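Local coordinates for protein terminase large subunit (Thermus phage G20c, PDB 5M1P) that acts as the ATP-driven motor that moves viral DNA into empty capsids and, through its nuclease domain, cuts the genome to start and end packaging, at residues A[147-159]-A[168-182]. Numbering follows the deposited sequence.
With CA (calcium ion), chain C.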
loop_
_atom_site.group_PDB
_atom_site.type_symbol
_atom_site.label_atom_id
_atom_site.label_comp_id
_atom_site.label_asym_id
_atom_site.label_seq_id
_atom_site.Cartn_x
_atom_site.Cartn_y
_atom_site.Cartn_z
ATOM N N LYS A 147 -3.237 -13.493 6.584
ATOM C CA LYS A 147 -4.635 -13.301 6.943
ATOM C C LYS A 147 -4.977 -11.840 7.219
ATOM O O LYS A 147 -6.046 -11.379 6.854
ATOM C CB LYS A 147 -4.992 -14.157 8.153
ATOM N N THR A 148 -4.065 -11.108 7.848
ATOM C CA THR A 148 -4.298 -9.696 8.144
ATOM C C THR A 148 -4.511 -8.866 6.873
ATOM O O THR A 148 -5.390 -8.009 6.827
ATOM C CB THR A 148 -3.150 -9.117 8.970
ATOM O OG1 THR A 148 -2.985 -9.906 10.158
ATOM C CG2 THR A 148 -3.441 -7.663 9.366
ATOM N N ILE A 149 -3.713 -9.143 5.845
ATOM C CA ILE A 149 -3.846 -8.464 4.567
ATOM C C ILE A 149 -5.183 -8.810 3.916
ATOM O O ILE A 149 -5.921 -7.928 3.461
ATOM C CB ILE A 149 -2.701 -8.867 3.606
ATOM C CG1 ILE A 149 -1.350 -8.352 4.121
ATOM C CG2 ILE A 149 -2.986 -8.320 2.215
ATOM C CD1 ILE A 149 -0.135 -8.795 3.317
ATOM N N LEU A 150 -5.480 -10.102 3.846
ATOM C CA LEU A 150 -6.699 -10.555 3.202
ATOM C C LEU A 150 -7.935 -10.036 3.920
ATOM O O LEU A 150 -8.885 -9.591 3.285
ATOM C CB LEU A 150 -6.712 -12.076 3.130
ATOM C CG LEU A 150 -5.571 -12.687 2.298
ATOM C CD1 LEU A 150 -5.752 -14.194 2.227
ATOM C CD2 LEU A 150 -5.478 -12.108 0.899
ATOM N N ASP A 151 -7.888 -10.077 5.239
ATOM C CA ASP A 151 -8.973 -9.527 6.075
ATOM C C ASP A 151 -9.201 -8.032 5.840
ATOM O O ASP A 151 -10.345 -7.582 5.741
ATOM C CB ASP A 151 -8.697 -9.745 7.565
ATOM C CG ASP A 151 -8.887 -11.185 8.014
ATOM O OD1 ASP A 151 -9.401 -12.019 7.246
ATOM O OD2 ASP A 151 -8.525 -11.467 9.177
ATOM N N GLU A 152 -8.126 -7.263 5.751
ATOM C CA GLU A 152 -8.284 -5.821 5.557
ATOM C C GLU A 152 -8.940 -5.508 4.209
ATOM O O GLU A 152 -9.772 -4.603 4.118
ATOM C CB GLU A 152 -6.952 -5.073 5.700
ATOM C CG GLU A 152 -7.157 -3.666 6.229
ATOM C CD GLU A 152 -5.864 -2.943 6.503
ATOM O OE1 GLU A 152 -5.457 -2.184 5.630
ATOM O OE2 GLU A 152 -5.281 -3.129 7.595
ATOM N N LEU A 153 -8.588 -6.283 3.179
ATOM C CA LEU A 153 -9.251 -6.185 1.882
ATOM C C LEU A 153 -10.706 -6.635 1.977
ATOM O O LEU A 153 -11.591 -5.945 1.486
ATOM C CB LEU A 153 -8.503 -7.025 0.838
ATOM C CG LEU A 153 -7.098 -6.537 0.472
ATOM C CD1 LEU A 153 -6.359 -7.629 -0.281
ATOM C CD2 LEU A 153 -7.151 -5.277 -0.366
ATOM N N ARG A 154 -10.960 -7.783 2.606
ATOM C CA ARG A 154 -12.341 -8.285 2.772
ATOM C C ARG A 154 -13.258 -7.288 3.484
ATOM O O ARG A 154 -14.427 -7.131 3.114
ATOM C CB ARG A 154 -12.335 -9.610 3.538
ATOM N N ASN A 155 -12.708 -6.592 4.473
ATOM C CA ASN A 155 -13.483 -5.638 5.285
ATOM C C ASN A 155 -13.482 -4.206 4.766
ATOM O O ASN A 155 -13.971 -3.314 5.457
ATOM C CB ASN A 155 -13.039 -5.701 6.752
ATOM C CG ASN A 155 -13.744 -6.802 7.518
ATOM O OD1 ASN A 155 -14.283 -7.732 6.910
ATOM N ND2 ASN A 155 -13.771 -6.697 8.838
ATOM N N PHE A 156 -13.022 -3.973 3.541
ATOM C CA PHE A 156 -13.068 -2.637 2.965
ATOM C C PHE A 156 -14.389 -2.474 2.228
ATOM O O PHE A 156 -14.674 -3.239 1.308
ATOM C CB PHE A 156 -11.881 -2.451 2.030
ATOM C CG PHE A 156 -11.546 -1.020 1.776
ATOM C CD1 PHE A 156 -11.069 -0.221 2.819
ATOM C CD2 PHE A 156 -11.707 -0.462 0.510
ATOM C CE1 PHE A 156 -10.748 1.101 2.601
ATOM C CE2 PHE A 156 -11.380 0.861 0.286
ATOM C CZ PHE A 156 -10.907 1.645 1.333
ATOM N N ARG A 157 -15.202 -1.497 2.640
ATOM C CA ARG A 157 -16.600 -1.411 2.230
ATOM C C ARG A 157 -17.019 -0.028 1.772
ATOM O O ARG A 157 -16.363 0.974 2.062
ATOM C CB ARG A 157 -17.516 -1.824 3.374
ATOM C CG ARG A 157 -17.154 -3.109 4.074
ATOM C CD ARG A 157 -17.198 -4.350 3.204
ATOM N NE ARG A 157 -16.843 -5.508 4.023
ATOM C CZ ARG A 157 -17.644 -6.065 4.937
ATOM N NH1 ARG A 157 -18.872 -5.598 5.165
ATOM N NH2 ARG A 157 -17.210 -7.096 5.647
ATOM N N TYR A 158 -18.155 -0.008 1.075
ATOM C CA TYR A 158 -18.799 1.212 0.610
ATOM C C TYR A 158 -19.799 1.711 1.636
ATOM O O TYR A 158 -20.586 0.942 2.174
ATOM C CB TYR A 158 -19.571 0.953 -0.684
ATOM C CG TYR A 158 -18.742 0.739 -1.911
ATOM C CD1 TYR A 158 -18.034 1.785 -2.480
ATOM C CD2 TYR A 158 -18.712 -0.502 -2.552
ATOM C CE1 TYR A 158 -17.301 1.606 -3.647
ATOM C CE2 TYR A 158 -17.976 -0.691 -3.717
ATOM C CZ TYR A 158 -17.263 0.366 -4.251
ATOM O OH TYR A 158 -16.529 0.207 -5.400
ATOM N N TYR A 159 -19.774 3.018 1.873
ATOM C CA TYR A 159 -20.782 3.727 2.660
ATOM C C TYR A 159 -21.192 4.981 1.889
ATOM O O TYR A 159 -20.657 5.259 0.821
ATOM C CB TYR A 159 -20.214 4.071 4.033
ATOM C CG TYR A 159 -19.816 2.841 4.798
ATOM C CD1 TYR A 159 -20.764 2.112 5.498
ATOM C CD2 TYR A 159 -18.502 2.376 4.788
ATOM C CE1 TYR A 159 -20.420 0.966 6.189
ATOM C CE2 TYR A 159 -18.144 1.236 5.473
ATOM C CZ TYR A 159 -19.107 0.529 6.168
ATOM O OH TYR A 159 -18.773 -0.617 6.840
ATOM N N MET A 168 -15.359 5.041 0.896
ATOM C CA MET A 168 -14.790 3.706 1.042
ATOM C C MET A 168 -13.965 3.708 2.312
ATOM O O MET A 168 -13.105 4.565 2.489
ATOM C CB MET A 168 -13.881 3.355 -0.131
ATOM C CG MET A 168 -14.527 3.338 -1.504
ATOM S SD MET A 168 -13.234 3.347 -2.771
ATOM C CE MET A 168 -14.080 2.773 -4.238
ATOM N N ARG A 169 -14.213 2.740 3.183
ATOM C CA ARG A 169 -13.450 2.602 4.413
ATOM C C ARG A 169 -13.621 1.223 5.010
ATOM O O ARG A 169 -14.473 0.437 4.595
ATOM C CB ARG A 169 -13.852 3.676 5.436
ATOM C CG ARG A 169 -15.307 3.619 5.857
ATOM C CD ARG A 169 -15.517 4.281 7.204
ATOM N NE ARG A 169 -16.898 4.211 7.641
ATOM C CZ ARG A 169 -17.858 5.052 7.279
ATOM N NH1 ARG A 169 -17.620 6.058 6.441
ATOM N NH2 ARG A 169 -19.077 4.886 7.779
ATOM N N ALA A 170 -12.813 0.959 6.027
ATOM C CA ALA A 170 -12.920 -0.266 6.792
ATOM C C ALA A 170 -14.269 -0.411 7.478
ATOM O O ALA A 170 -14.837 0.542 8.001
ATOM C CB ALA A 170 -11.821 -0.347 7.823
ATOM N N TYR A 171 -14.766 -1.637 7.456
ATOM C CA TYR A 171 -15.898 -2.049 8.262
ATOM C C TYR A 171 -15.616 -1.797 9.743
ATOM O O TYR A 171 -14.482 -1.923 10.202
ATOM C CB TYR A 171 -16.129 -3.541 8.026
ATOM C CG TYR A 171 -17.132 -4.208 8.925
ATOM C CD1 TYR A 171 -18.496 -4.100 8.676
ATOM C CD2 TYR A 171 -16.716 -4.980 10.006
ATOM C CE1 TYR A 171 -19.424 -4.742 9.487
ATOM C CE2 TYR A 171 -17.632 -5.620 10.826
ATOM C CZ TYR A 171 -18.980 -5.492 10.571
ATOM O OH TYR A 171 -19.868 -6.140 11.395
ATOM N N GLY A 172 -16.657 -1.425 10.482
ATOM C CA GLY A 172 -16.570 -1.333 11.934
ATOM C C GLY A 172 -15.595 -0.252 12.338
ATOM O O GLY A 172 -15.721 0.878 11.884
ATOM N N ARG A 173 -14.615 -0.609 13.169
ATOM C CA ARG A 173 -13.583 0.335 13.598
ATOM C C ARG A 173 -12.192 -0.094 13.102
ATOM O O ARG A 173 -11.178 0.084 13.777
ATOM C CB ARG A 173 -13.651 0.540 15.117
ATOM C CG ARG A 173 -14.989 1.137 15.542
ATOM C CD ARG A 173 -15.056 1.481 17.020
ATOM N NE ARG A 173 -16.388 1.971 17.397
ATOM C CZ ARG A 173 -16.837 3.218 17.238
ATOM N NH1 ARG A 173 -16.074 4.175 16.705
ATOM N NH2 ARG A 173 -18.080 3.511 17.627
ATOM N N GLY A 174 -12.155 -0.612 11.875
ATOM C CA GLY A 174 -10.940 -1.185 11.310
ATOM C C GLY A 174 -10.006 -0.201 10.650
ATOM O O GLY A 174 -10.221 1.020 10.656
ATOM N N HIS A 175 -8.952 -0.778 10.086
ATOM C CA HIS A 175 -7.848 -0.045 9.498
ATOM C C HIS A 175 -7.854 -0.236 7.993
ATOM O O HIS A 175 -8.417 -1.216 7.485
ATOM C CB HIS A 175 -6.507 -0.552 10.039
ATOM C CG HIS A 175 -6.482 -0.796 11.512
ATOM N ND1 HIS A 175 -6.809 0.171 12.438
ATOM C CD2 HIS A 175 -6.161 -1.901 12.218
ATOM C CE1 HIS A 175 -6.694 -0.333 13.653
ATOM N NE2 HIS A 175 -6.299 -1.587 13.546
ATOM N N ASP A 176 -7.182 0.666 7.277
ATOM C CA ASP A 176 -7.057 0.531 5.822
ATOM C C ASP A 176 -5.650 0.809 5.297
ATOM O O ASP A 176 -5.491 1.012 4.097
ATOM C CB ASP A 176 -8.090 1.410 5.101
ATOM C CG ASP A 176 -7.838 2.892 5.285
ATOM O OD1 ASP A 176 -6.853 3.266 5.940
ATOM O OD2 ASP A 176 -8.647 3.688 4.757
ATOM N N ASP A 177 -4.642 0.766 6.169
ATOM C CA ASP A 177 -3.281 1.153 5.763
ATOM C C ASP A 177 -2.727 0.190 4.719
ATOM O O ASP A 177 -1.988 0.600 3.828
ATOM C CB ASP A 177 -2.313 1.188 6.949
ATOM C CG ASP A 177 -2.920 1.797 8.179
ATOM O OD1 ASP A 177 -3.503 1.038 8.982
ATOM O OD2 ASP A 177 -2.835 3.029 8.345
ATOM N N ILE A 178 -3.057 -1.093 4.862
ATOM C CA ILE A 178 -2.599 -2.101 3.896
ATOM C C ILE A 178 -3.306 -1.888 2.556
ATOM O O ILE A 178 -2.684 -1.884 1.492
ATOM C CB ILE A 178 -2.851 -3.541 4.376
ATOM C CG1 ILE A 178 -2.103 -3.825 5.687
ATOM C CG2 ILE A 178 -2.464 -4.553 3.289
ATOM C CD1 ILE A 178 -2.532 -5.103 6.368
ATOM N N VAL A 179 -4.614 -1.675 2.616
ATOM C CA VAL A 179 -5.412 -1.436 1.409
ATOM C C VAL A 179 -4.844 -0.265 0.617
ATOM O O VAL A 179 -4.627 -0.356 -0.592
ATOM C CB VAL A 179 -6.901 -1.177 1.756
ATOM C CG1 VAL A 179 -7.699 -0.867 0.498
ATOM C CG2 VAL A 179 -7.501 -2.387 2.475
ATOM N N MET A 180 -4.593 0.833 1.320
ATOM C CA MET A 180 -4.111 2.034 0.678
ATOM C C MET A 180 -2.692 1.881 0.133
ATOM O O MET A 180 -2.419 2.335 -0.973
ATOM C CB MET A 180 -4.223 3.237 1.623
ATOM C CG MET A 180 -5.665 3.649 1.926
ATOM S SD MET A 180 -6.749 3.775 0.492
ATOM C CE MET A 180 -5.859 4.907 -0.568
ATOM N N SER A 181 -1.811 1.232 0.889
ATOM C CA SER A 181 -0.454 0.963 0.413
ATOM C C SER A 181 -0.472 0.133 -0.872
ATOM O O SER A 181 0.227 0.450 -1.830
ATOM C CB SER A 181 0.346 0.269 1.510
ATOM O OG SER A 181 1.627 -0.113 1.040
ATOM N N LEU A 182 -1.287 -0.908 -0.887
ATOM C CA LEU A 182 -1.441 -1.723 -2.095
ATOM C C LEU A 182 -1.992 -0.913 -3.267
ATOM O O LEU A 182 -1.517 -1.042 -4.386
ATOM C CB LEU A 182 -2.334 -2.938 -1.831
ATOM C CG LEU A 182 -1.764 -4.003 -0.903
ATOM C CD1 LEU A 182 -2.872 -4.980 -0.554
ATOM C CD2 LEU A 182 -0.562 -4.727 -1.494
HETATM CA CA CA C . -1.131 4.711 8.020
HETATM O O HOH W 1 -3.106 -1.756 8.597
HETATM O O HOH W 2 -10.429 -2.766 6.107
HETATM O O HOH W 3 -12.809 -4.085 10.043
HETATM O O HOH W 4 -19.375 -0.577 10.116
HETATM O O HOH W 5 -2.928 6.104 7.513
#
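E152 reaches from helix 147-154 to the first turn of helix 177-182, where OE1 accepts a hydrogen bond from the backbone N of V179 at 3.2 Å, on its anti side, and a weak one from that of I178. The chain beyond CG is extended (chi2 175°), which carries the carboxylate to this N-terminus; the helix end would probably favour its negative charge. Its other oxygen, OE2, takes a bond from a water that also donates to D177 OD1, so E152 is a second-shell partner of the metal ligand D177, whose OD2 binds calcium at 2.4 Å. Beside this polar link the two helices cross at nearly a right angle, I149 and L153 packing on I178, V179 and L182. V179 CG1 sits 3.9 Å from the F156 ring centroid, squarely over one face; R169 N lies over the opposite face, displaced toward the rim. Farther out, R157 and R169 form a hydrogen-bonded antiparallel pair, Y171 N bonds N155 O, and the R169 guanidinium lies flat on Y159, planes 4° apart, in an off-centre cation-pi stack. D42, D48, backbone O atoms of F43 and Y49, and a water complete the calcium site, the metal centre of a RuvC-like nuclease of RNase H fold.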